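PDB 4HKJ: CPXV203 protein from Cowpox virus, which probably holds MHC class I molecules back inside the infected cell, so that the virus escapes recognition by cytotoxic T cells. Local coordinates for residues W15-G20 / Y148-E153; I69-Q74 / L181-N186; K26-K31 / D111-G116. All coordinates share one frame; numbering follows the deposited sequence.

Contact 1. Residues W15-G20 / Y148-E153; sequences WKLKIG and YSFMNE
The indole of W15 lies across the backbone of M151 and N152, and the side chain can be followed outward from CB. CG stands anti to the carbonyl carbon (chi1 -76°), which sets the indole against N152. CD1 and NE1 come next under N152 CB, which sits 3.9 Å from the centroid of the five-membered ring and only 9° off its normal, a CH-pi contact over the face. Further out, CZ2 passes N152 ND2 at 3.8 Å. In the six-membered ring, CE3 and CZ3 each lie 3.6 Å from M151 CA. CE3 also reaches over one face of the F150 ring, off towards its rim, 4.0 Å from CE2 of F150; the two ring planes are inclined by 50°. F150 CD1 in turn packs on L17 CB; W15, L17, F150 and N152 all project to the same face of the sheet.

On the other face, the aliphatic part of K16 runs past OE2 of E153, and K16 NZ completes a long salt bridge to it at 3.6 Å; E153 OE1 is paired with R156. K16 N and K18 N give nearly straight bonds to M151 O and S149 O. S149 N returns one to K18 O, while M151 N to K16 O is weak. N152 uses OD1 to cap the backbone N of E155, closing the strand at the start of helix 153-158. This is regular antiparallel pairing of strands 15-25 and 141-152, the latter outermost in the five-stranded sheet of the poxviral beta-sandwich domain.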
loop_
_atom_site.group_PDB
_atom_site.type_symbol
_atom_site.label_atom_id
_atom_site.label_comp_id
_atom_site.label_asym_id
_atom_site.label_seq_id
_atom_site.Cartn_x
_atom_site.Cartn_y
_atom_site.Cartn_z
ATOM N N TRP D 15 -21.618 -3.791 -14.444
ATOM C CA TRP D 15 -20.335 -3.156 -14.160
ATOM C C TRP D 15 -20.424 -2.202 -12.972
ATOM O O TRP D 15 -21.353 -1.403 -12.876
ATOM C CB TRP D 15 -19.815 -2.425 -15.398
ATOM C CG TRP D 15 -19.240 -3.345 -16.428
ATOM C CD1 TRP D 15 -19.929 -4.190 -17.248
ATOM C CD2 TRP D 15 -17.854 -3.514 -16.750
ATOM N NE1 TRP D 15 -19.058 -4.877 -18.060
ATOM C CE2 TRP D 15 -17.779 -4.479 -17.774
ATOM C CE3 TRP D 15 -16.672 -2.942 -16.274
ATOM C CZ2 TRP D 15 -16.567 -4.885 -18.329
ATOM C CZ3 TRP D 15 -15.469 -3.347 -16.826
ATOM C CH2 TRP D 15 -15.426 -4.309 -17.843
ATOM N N LYS D 16 -19.454 -2.294 -12.069
ATOM C CA LYS D 16 -19.437 -1.449 -10.881
ATOM C C LYS D 16 -18.168 -0.607 -10.796
ATOM O O LYS D 16 -17.077 -1.069 -11.138
ATOM C CB LYS D 16 -19.592 -2.296 -9.615
ATOM C CG LYS D 16 -20.877 -3.100 -9.569
ATOM C CD LYS D 16 -21.117 -3.693 -8.192
ATOM C CE LYS D 16 -22.456 -4.411 -8.135
ATOM N NZ LYS D 16 -22.743 -4.951 -6.778
ATOM N N LEU D 17 -18.318 0.631 -10.336
ATOM C CA LEU D 17 -17.189 1.544 -10.212
ATOM C C LEU D 17 -17.025 2.051 -8.784
ATOM O O LEU D 17 -17.971 2.558 -8.181
ATOM C CB LEU D 17 -17.352 2.731 -11.163
ATOM C CG LEU D 17 -16.298 3.840 -11.050
ATOM C CD1 LEU D 17 -14.906 3.299 -11.334
ATOM C CD2 LEU D 17 -16.629 4.995 -11.982
ATOM N N LYS D 18 -15.816 1.909 -8.251
ATOM C CA LYS D 18 -15.497 2.426 -6.929
ATOM C C LYS D 18 -14.182 3.191 -6.953
ATOM O O LYS D 18 -13.140 2.639 -7.306
ATOM C CB LYS D 18 -15.413 1.298 -5.904
ATOM C CG LYS D 18 -14.971 1.762 -4.524
ATOM C CD LYS D 18 -14.839 0.601 -3.555
ATOM C CE LYS D 18 -16.170 -0.101 -3.345
ATOM N NZ LYS D 18 -16.047 -1.229 -2.384
ATOM N N ILE D 19 -14.237 4.465 -6.581
ATOM C CA ILE D 19 -13.034 5.277 -6.463
ATOM C C ILE D 19 -12.802 5.667 -5.007
ATOM O O ILE D 19 -13.594 6.403 -4.419
ATOM C CB ILE D 19 -13.119 6.552 -7.321
ATOM C CG1 ILE D 19 -13.332 6.197 -8.792
ATOM C CG2 ILE D 19 -11.859 7.386 -7.154
ATOM C CD1 ILE D 19 -13.343 7.396 -9.717
ATOM N N GLY D 20 -11.716 5.164 -4.430
ATOM C CA GLY D 20 -11.351 5.501 -3.068
ATOM C C GLY D 20 -10.261 6.554 -3.046
ATOM O O GLY D 20 -9.398 6.578 -3.922
ATOM N N TYR D 148 -8.512 2.479 -7.141
ATOM C CA TYR D 148 -9.397 2.429 -8.299
ATOM C C TYR D 148 -9.831 1.000 -8.617
ATOM O O TYR D 148 -9.015 0.078 -8.633
ATOM C CB TYR D 148 -8.711 3.090 -9.501
ATOM C CG TYR D 148 -9.094 2.537 -10.856
ATOM C CD1 TYR D 148 -10.358 2.752 -11.388
ATOM C CD2 TYR D 148 -8.174 1.827 -11.617
ATOM C CE1 TYR D 148 -10.703 2.257 -12.631
ATOM C CE2 TYR D 148 -8.507 1.330 -12.862
ATOM C CZ TYR D 148 -9.774 1.547 -13.363
ATOM O OH TYR D 148 -10.114 1.055 -14.602
ATOM N N SER D 149 -11.127 0.828 -8.859
ATOM C CA SER D 149 -11.691 -0.481 -9.161
ATOM C C SER D 149 -12.877 -0.360 -10.113
ATOM O O SER D 149 -13.850 0.337 -9.820
ATOM C CB SER D 149 -12.114 -1.190 -7.874
ATOM O OG SER D 149 -12.597 -2.495 -8.147
ATOM N N PHE D 150 -12.789 -1.042 -11.251
ATOM C CA PHE D 150 -13.819 -0.958 -12.279
ATOM C C PHE D 150 -13.892 -2.259 -13.072
ATOM O O PHE D 150 -13.094 -2.487 -13.982
ATOM C CB PHE D 150 -13.525 0.217 -13.217
ATOM C CG PHE D 150 -14.651 0.546 -14.156
ATOM C CD1 PHE D 150 -15.914 0.828 -13.669
ATOM C CD2 PHE D 150 -14.440 0.596 -15.524
ATOM C CE1 PHE D 150 -16.952 1.141 -14.525
ATOM C CE2 PHE D 150 -15.475 0.910 -16.388
ATOM C CZ PHE D 150 -16.732 1.182 -15.887
HETATM N N MSE D 151 -14.853 -3.109 -12.724
HETATM C CA MSE D 151 -15.013 -4.405 -13.376
HETATM C C MSE D 151 -16.406 -4.973 -13.142
HETATM O O MSE D 151 -17.159 -4.465 -12.315
HETATM C CB MSE D 151 -13.957 -5.388 -12.870
HETATM C CG MSE D 151 -13.925 -5.534 -11.360
HETATM SE SE MSE D 151 -12.454 -6.653 -10.739
HETATM C CE MSE D 151 -12.649 -6.364 -8.819
ATOM N N ASN D 152 -16.744 -6.029 -13.875
ATOM C CA ASN D 152 -18.050 -6.662 -13.729
ATOM C C ASN D 152 -18.086 -7.701 -12.611
ATOM O O ASN D 152 -17.048 -8.078 -12.069
ATOM C CB ASN D 152 -18.525 -7.265 -15.056
ATOM C CG ASN D 152 -17.492 -8.179 -15.688
ATOM O OD1 ASN D 152 -16.636 -8.739 -15.004
ATOM N ND2 ASN D 152 -17.573 -8.338 -17.004
ATOM N N GLU D 153 -19.288 -8.158 -12.272
ATOM C CA GLU D 153 -19.476 -9.081 -11.156
ATOM C C GLU D 153 -18.847 -10.451 -11.397
ATOM O O GLU D 153 -18.509 -11.157 -10.449
ATOM C CB GLU D 153 -20.963 -9.236 -10.830
ATOM C CG GLU D 153 -21.565 -8.035 -10.121
ATOM C CD GLU D 153 -20.944 -7.798 -8.759
ATOM O OE1 GLU D 153 -21.193 -8.608 -7.842
ATOM O OE2 GLU D 153 -20.204 -6.804 -8.608
#

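Contact 2. Residues I69-Q74 / L181-N186; sequences IATTKQ and LKTCTN
T71 and T183 meet through their methyl groups where strand 71-77 pairs with the short outermost strand 182-183, antiparallel pairing at the edge of the five-stranded sheet in this beta-sandwich. T71 also belongs to a classic beta bulge, since it and A70 both face S87 on the neighbouring strand 81-88.

At T72 the main chain takes over: its O receives the N-H of C184 at 2.9 Å, the donor tilted 22° from the carbonyl plane. T72 CG2 turns towards the sulphur of C184, with SG 4.1 Å away, and the threonine also packs on F86 and V37.

K73 forms a non-hydrogen-bonded pair with T183, their CA atoms 4.4 Å apart. Its extended side chain crosses T183 obliquely, K73 CG passing T183 CA and K73 CE lying 3.8 Å from T183 OG1, while K73 CB approaches the CD2 methyl of L181. K73 and T183 project to one face of the sheet, Q74 and K182 to the other.

Q74 is held to K182 by two backbone bonds, Q74 N to K182 O at 3.1 Å and K182 N to Q74 O at 3.0 Å, while the CD2 branch of L181 rests against the Q74 carbonyl group.

C184 is disulfide-bonded to C35, just ahead of strand 36-38, and so ties this edge to the second sheet. Q74 lies alongside that bridge: with its CG anti to the carbonyl carbon (chi1 -69°), CG comes within 3.8 Å of C184 SG, and OE1 goes on to hydrogen-bond T48 OG1.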
loop_
_atom_site.group_PDB
_atom_site.type_symbol
_atom_site.label_atom_id
_atom_site.label_comp_id
_atom_site.label_asym_id
_atom_site.label_seq_id
_atom_site.Cartn_x
_atom_site.Cartn_y
_atom_site.Cartn_z
ATOM N N ILE D 69 -20.202 8.838 -12.003
ATOM C CA ILE D 69 -20.310 8.623 -10.562
ATOM C C ILE D 69 -21.737 8.875 -10.080
ATOM O O ILE D 69 -22.351 9.881 -10.436
ATOM C CB ILE D 69 -19.329 9.522 -9.782
ATOM C CG1 ILE D 69 -17.892 9.238 -10.222
ATOM C CG2 ILE D 69 -19.477 9.306 -8.285
ATOM C CD1 ILE D 69 -16.854 10.068 -9.497
ATOM N N ALA D 70 -22.262 7.957 -9.273
ATOM C CA ALA D 70 -23.643 8.046 -8.806
ATOM C C ALA D 70 -23.762 8.306 -7.303
ATOM O O ALA D 70 -24.629 9.064 -6.868
ATOM C CB ALA D 70 -24.412 6.788 -9.190
ATOM N N THR D 71 -22.894 7.678 -6.516
ATOM C CA THR D 71 -22.987 7.771 -5.060
ATOM C C THR D 71 -21.682 8.266 -4.432
ATOM O O THR D 71 -20.593 7.944 -4.906
ATOM C CB THR D 71 -23.386 6.411 -4.441
ATOM O OG1 THR D 71 -24.512 5.874 -5.146
ATOM C CG2 THR D 71 -23.743 6.563 -2.969
ATOM N N THR D 72 -21.802 9.056 -3.367
ATOM C CA THR D 72 -20.641 9.577 -2.653
ATOM C C THR D 72 -20.739 9.272 -1.159
ATOM O O THR D 72 -21.782 9.488 -0.542
ATOM C CB THR D 72 -20.498 11.097 -2.847
ATOM O OG1 THR D 72 -20.686 11.429 -4.228
ATOM C CG2 THR D 72 -19.123 11.568 -2.398
ATOM N N LYS D 73 -19.650 8.768 -0.583
ATOM C CA LYS D 73 -19.604 8.459 0.843
ATOM C C LYS D 73 -18.323 8.993 1.471
ATOM O O LYS D 73 -17.287 9.079 0.811
ATOM C CB LYS D 73 -19.703 6.951 1.073
ATOM C CG LYS D 73 -20.986 6.321 0.557
ATOM C CD LYS D 73 -20.986 4.816 0.762
ATOM C CE LYS D 73 -22.255 4.191 0.211
ATOM N NZ LYS D 73 -22.293 2.721 0.436
ATOM N N GLN D 74 -18.398 9.354 2.749
ATOM C CA GLN D 74 -17.234 9.857 3.473
ATOM C C GLN D 74 -17.176 9.324 4.900
ATOM O O GLN D 74 -18.199 8.983 5.494
ATOM C CB GLN D 74 -17.225 11.388 3.498
ATOM C CG GLN D 74 -16.977 12.043 2.149
ATOM C CD GLN D 74 -16.843 13.549 2.253
ATOM O OE1 GLN D 74 -16.945 14.263 1.256
ATOM N NE2 GLN D 74 -16.613 14.041 3.465
ATOM N N LEU D 181 -18.518 4.382 7.145
ATOM C CA LEU D 181 -18.869 5.225 6.007
ATOM C C LEU D 181 -20.279 5.794 6.144
ATOM O O LEU D 181 -21.188 5.117 6.627
ATOM C CB LEU D 181 -18.749 4.446 4.694
ATOM C CG LEU D 181 -17.359 4.300 4.076
ATOM C CD1 LEU D 181 -17.423 3.410 2.846
ATOM C CD2 LEU D 181 -16.787 5.664 3.718
ATOM N N LYS D 182 -20.451 7.043 5.723
ATOM C CA LYS D 182 -21.761 7.685 5.738
ATOM C C LYS D 182 -22.081 8.291 4.378
ATOM O O LYS D 182 -21.280 9.041 3.822
ATOM C CB LYS D 182 -21.824 8.764 6.822
ATOM C CG LYS D 182 -21.712 8.228 8.237
ATOM C CD LYS D 182 -22.808 7.216 8.523
ATOM C CE LYS D 182 -22.619 6.561 9.881
ATOM N NZ LYS D 182 -23.674 5.547 10.154
ATOM N N THR D 183 -23.254 7.960 3.851
ATOM C CA THR D 183 -23.675 8.460 2.548
ATOM C C THR D 183 -23.920 9.965 2.593
ATOM O O THR D 183 -24.665 10.457 3.439
ATOM C CB THR D 183 -24.949 7.743 2.058
ATOM O OG1 THR D 183 -24.731 6.327 2.056
ATOM C CG2 THR D 183 -25.312 8.199 0.653
ATOM N N CYS D 184 -23.281 10.690 1.680
ATOM C CA CYS D 184 -23.420 12.141 1.616
ATOM C C CYS D 184 -24.812 12.538 1.135
ATOM O O CYS D 184 -25.369 11.915 0.233
ATOM C CB CYS D 184 -22.340 12.740 0.712
ATOM S SG CYS D 184 -20.652 12.461 1.303
ATOM N N THR D 185 -25.364 13.584 1.743
ATOM C CA THR D 185 -26.745 13.979 1.489
ATOM C C THR D 185 -26.856 15.267 0.674
ATOM O O THR D 185 -25.871 15.973 0.463
ATOM C CB THR D 185 -27.521 14.155 2.805
ATOM O OG1 THR D 185 -26.936 15.214 3.572
ATOM C CG2 THR D 185 -27.480 12.870 3.620
ATOM N N ASN D 186 -28.071 15.562 0.222
ATOM C CA ASN D 186 -28.342 16.756 -0.568
ATOM C C ASN D 186 -28.800 17.909 0.321
ATOM O O ASN D 186 -29.980 18.255 0.343
ATOM C CB ASN D 186 -29.409 16.455 -1.624
ATOM C CG ASN D 186 -29.451 17.491 -2.734
ATOM O OD1 ASN D 186 -29.083 18.650 -2.540
ATOM N ND2 ASN D 186 -29.907 17.074 -3.909
#

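Contact 3. Residues K26-K31 / D111-G116; sequences KDFYSK and DQEASG
The F28 ring carries E113 on one face and meets Q112 at its edge. Over the face stands E113 CB, 3.9 Å from the ring centroid and 15° off the normal, a CH-pi contact displaced towards the rim at CG and CD1. At the edge, close to the ring plane, lie CD and OE1 of Q112, with OE1 3.5 Å from F28 CE2; the carbonyl oxygen of K26 is also in plane with the ring. The Q112 amide is turned almost square to the phenyl group, its plane 79° away, whereas the carboxylate of E113 is inclined to it by only 26°.

The side chains of E113 and F28 slide past each other in opposite directions. The glutamate chain bends at chi2, which swings CD back towards the phenylalanine, and E113 OE1 ends 3.6 Å from F28 CB. Q112 is extended instead, with CG anti to the backbone N, and carries its amide across to the backbone of S30 and K31. There Q112 OE1 accepts the N-H of K31, 3.1 Å from K31 N, in the carbonyl plane and on a lone pair. The same oxygen lies 3.2 Å from S30 CA, and K31 CB lies 4.0 Å from Q112 NE2.

F28 also touches Y53 and C140, the latter disulfide-bonded to C110 directly ahead of the 111-116 loop. Backbone bonds of K26 to C140, S30 to V79 and Q112 to G52 tie both loops to their neighbours. The contact is loop-to-loop packing at one end of a beta-sandwich, where the connection leaving strand 15-25 of the five-stranded sheet meets the one leaving strand 103-110 of the six-stranded sheet, a buried phenyl ring with the E113 side chain over one face and the Q112 amide at its edge.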
loop_
_atom_site.group_PDB
_atom_site.type_symbol
_atom_site.label_atom_id
_atom_site.label_comp_id
_atom_site.label_asym_id
_atom_site.label_seq_id
_atom_site.Cartn_x
_atom_site.Cartn_y
_atom_site.Cartn_z
ATOM N N LYS D 26 -2.493 18.360 6.898
ATOM C CA LYS D 26 -1.158 18.867 7.186
ATOM C C LYS D 26 -1.234 20.145 8.013
ATOM O O LYS D 26 -1.990 21.060 7.687
ATOM C CB LYS D 26 -0.391 19.128 5.889
ATOM C CG LYS D 26 0.984 19.744 6.092
ATOM C CD LYS D 26 1.705 19.938 4.767
ATOM C CE LYS D 26 3.116 20.464 4.978
ATOM N NZ LYS D 26 3.865 20.569 3.698
ATOM N N ASP D 27 -0.457 20.186 9.092
ATOM C CA ASP D 27 -0.363 21.357 9.967
ATOM C C ASP D 27 -1.686 21.762 10.623
ATOM O O ASP D 27 -1.799 22.858 11.172
ATOM C CB ASP D 27 0.250 22.550 9.221
ATOM C CG ASP D 27 1.661 22.273 8.743
ATOM O OD1 ASP D 27 2.380 21.505 9.418
ATOM O OD2 ASP D 27 2.053 22.822 7.691
ATOM N N PHE D 28 -2.679 20.878 10.572
ATOM C CA PHE D 28 -3.952 21.125 11.244
ATOM C C PHE D 28 -4.718 19.828 11.487
ATOM O O PHE D 28 -4.421 18.798 10.882
ATOM C CB PHE D 28 -4.812 22.123 10.456
ATOM C CG PHE D 28 -5.646 21.497 9.371
ATOM C CD1 PHE D 28 -5.087 21.167 8.147
ATOM C CD2 PHE D 28 -6.997 21.259 9.570
ATOM C CE1 PHE D 28 -5.858 20.598 7.148
ATOM C CE2 PHE D 28 -7.770 20.690 8.575
ATOM C CZ PHE D 28 -7.200 20.360 7.363
ATOM N N TYR D 29 -5.698 19.885 12.381
ATOM C CA TYR D 29 -6.516 18.719 12.694
ATOM C C TYR D 29 -7.850 18.764 11.957
ATOM O O TYR D 29 -8.658 19.668 12.173
ATOM C CB TYR D 29 -6.767 18.618 14.201
ATOM C CG TYR D 29 -5.568 18.173 15.012
ATOM C CD1 TYR D 29 -4.374 17.823 14.394
ATOM C CD2 TYR D 29 -5.636 18.092 16.396
ATOM C CE1 TYR D 29 -3.279 17.415 15.134
ATOM C CE2 TYR D 29 -4.549 17.685 17.144
ATOM C CZ TYR D 29 -3.373 17.346 16.510
ATOM O OH TYR D 29 -2.291 16.940 17.254
ATOM N N SER D 30 -8.075 17.786 11.087
ATOM C CA SER D 30 -9.340 17.678 10.372
ATOM C C SER D 30 -10.415 17.103 11.287
ATOM O O SER D 30 -10.183 16.117 11.986
ATOM C CB SER D 30 -9.183 16.816 9.118
ATOM O OG SER D 30 -8.603 15.562 9.427
ATOM N N LYS D 31 -11.587 17.729 11.280
ATOM C CA LYS D 31 -12.677 17.320 12.159
ATOM C C LYS D 31 -13.678 16.416 11.444
ATOM O O LYS D 31 -14.035 16.656 10.291
ATOM C CB LYS D 31 -13.392 18.548 12.727
ATOM C CG LYS D 31 -14.500 18.223 13.717
ATOM C CD LYS D 31 -15.141 19.485 14.268
ATOM C CE LYS D 31 -16.259 19.152 15.242
ATOM N NZ LYS D 31 -16.889 20.379 15.798
ATOM N N ASP D 111 -11.389 23.515 3.478
ATOM C CA ASP D 111 -12.338 24.473 4.038
ATOM C C ASP D 111 -12.006 24.841 5.479
ATOM O O ASP D 111 -12.142 25.996 5.881
ATOM C CB ASP D 111 -13.760 23.911 3.971
ATOM C CG ASP D 111 -14.447 24.220 2.657
ATOM O OD1 ASP D 111 -13.748 24.623 1.706
ATOM O OD2 ASP D 111 -15.685 24.061 2.576
ATOM N N GLN D 112 -11.576 23.849 6.250
ATOM C CA GLN D 112 -11.311 24.030 7.674
ATOM C C GLN D 112 -10.191 25.035 7.928
ATOM O O GLN D 112 -10.390 26.040 8.612
ATOM C CB GLN D 112 -10.971 22.683 8.318
ATOM C CG GLN D 112 -10.939 22.703 9.835
ATOM C CD GLN D 112 -10.881 21.310 10.427
ATOM O OE1 GLN D 112 -11.080 20.318 9.725
ATOM N NE2 GLN D 112 -10.609 21.225 11.724
ATOM N N GLU D 113 -9.017 24.758 7.373
ATOM C CA GLU D 113 -7.858 25.620 7.567
ATOM C C GLU D 113 -7.738 26.640 6.440
ATOM O O GLU D 113 -8.104 26.358 5.298
ATOM C CB GLU D 113 -6.582 24.779 7.655
ATOM C CG GLU D 113 -5.351 25.543 8.120
ATOM C CD GLU D 113 -5.392 25.874 9.599
ATOM O OE1 GLU D 113 -6.278 25.353 10.308
ATOM O OE2 GLU D 113 -4.531 26.656 10.056
ATOM N N ALA D 114 -7.229 27.824 6.767
ATOM C CA ALA D 114 -7.004 28.865 5.770
ATOM C C ALA D 114 -5.965 28.411 4.752
ATOM O O ALA D 114 -4.782 28.286 5.068
ATOM C CB ALA D 114 -6.566 30.155 6.441
ATOM N N SER D 115 -6.423 28.165 3.530
ATOM C CA SER D 115 -5.578 27.612 2.476
ATOM C C SER D 115 -4.439 28.539 2.062
ATOM O O SER D 115 -4.577 29.762 2.086
ATOM C CB SER D 115 -6.429 27.250 1.256
ATOM O OG SER D 115 -7.207 28.357 0.833
ATOM N N GLY D 116 -3.314 27.940 1.683
ATOM C CA GLY D 116 -2.172 28.686 1.190
ATOM C C GLY D 116 -2.186 28.750 -0.324
ATOM O O GLY D 116 -1.370 29.444 -0.932
#

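Contacts 1 and 2 belong to the same five-stranded antiparallel sheet, one at each outermost strand, with their centres about 16 Å apart; contact 3 lies at the periphery, about 20 Å from the centre of the chain and across that centre from contact 1. Contact 1 is the most extensive, combining a long strand pairing with a buried aromatic face and a solvent-facing charged one. Contact 2 is shorter, mainly backbone bonding beside a disulfide. Contact 3 has no strand pairing; side chains of one loop reach the ring and backbone of the other. Contacts 2 and 3 both involve links between the two sheets, by a covalent bridge in one and by loop packing in the other.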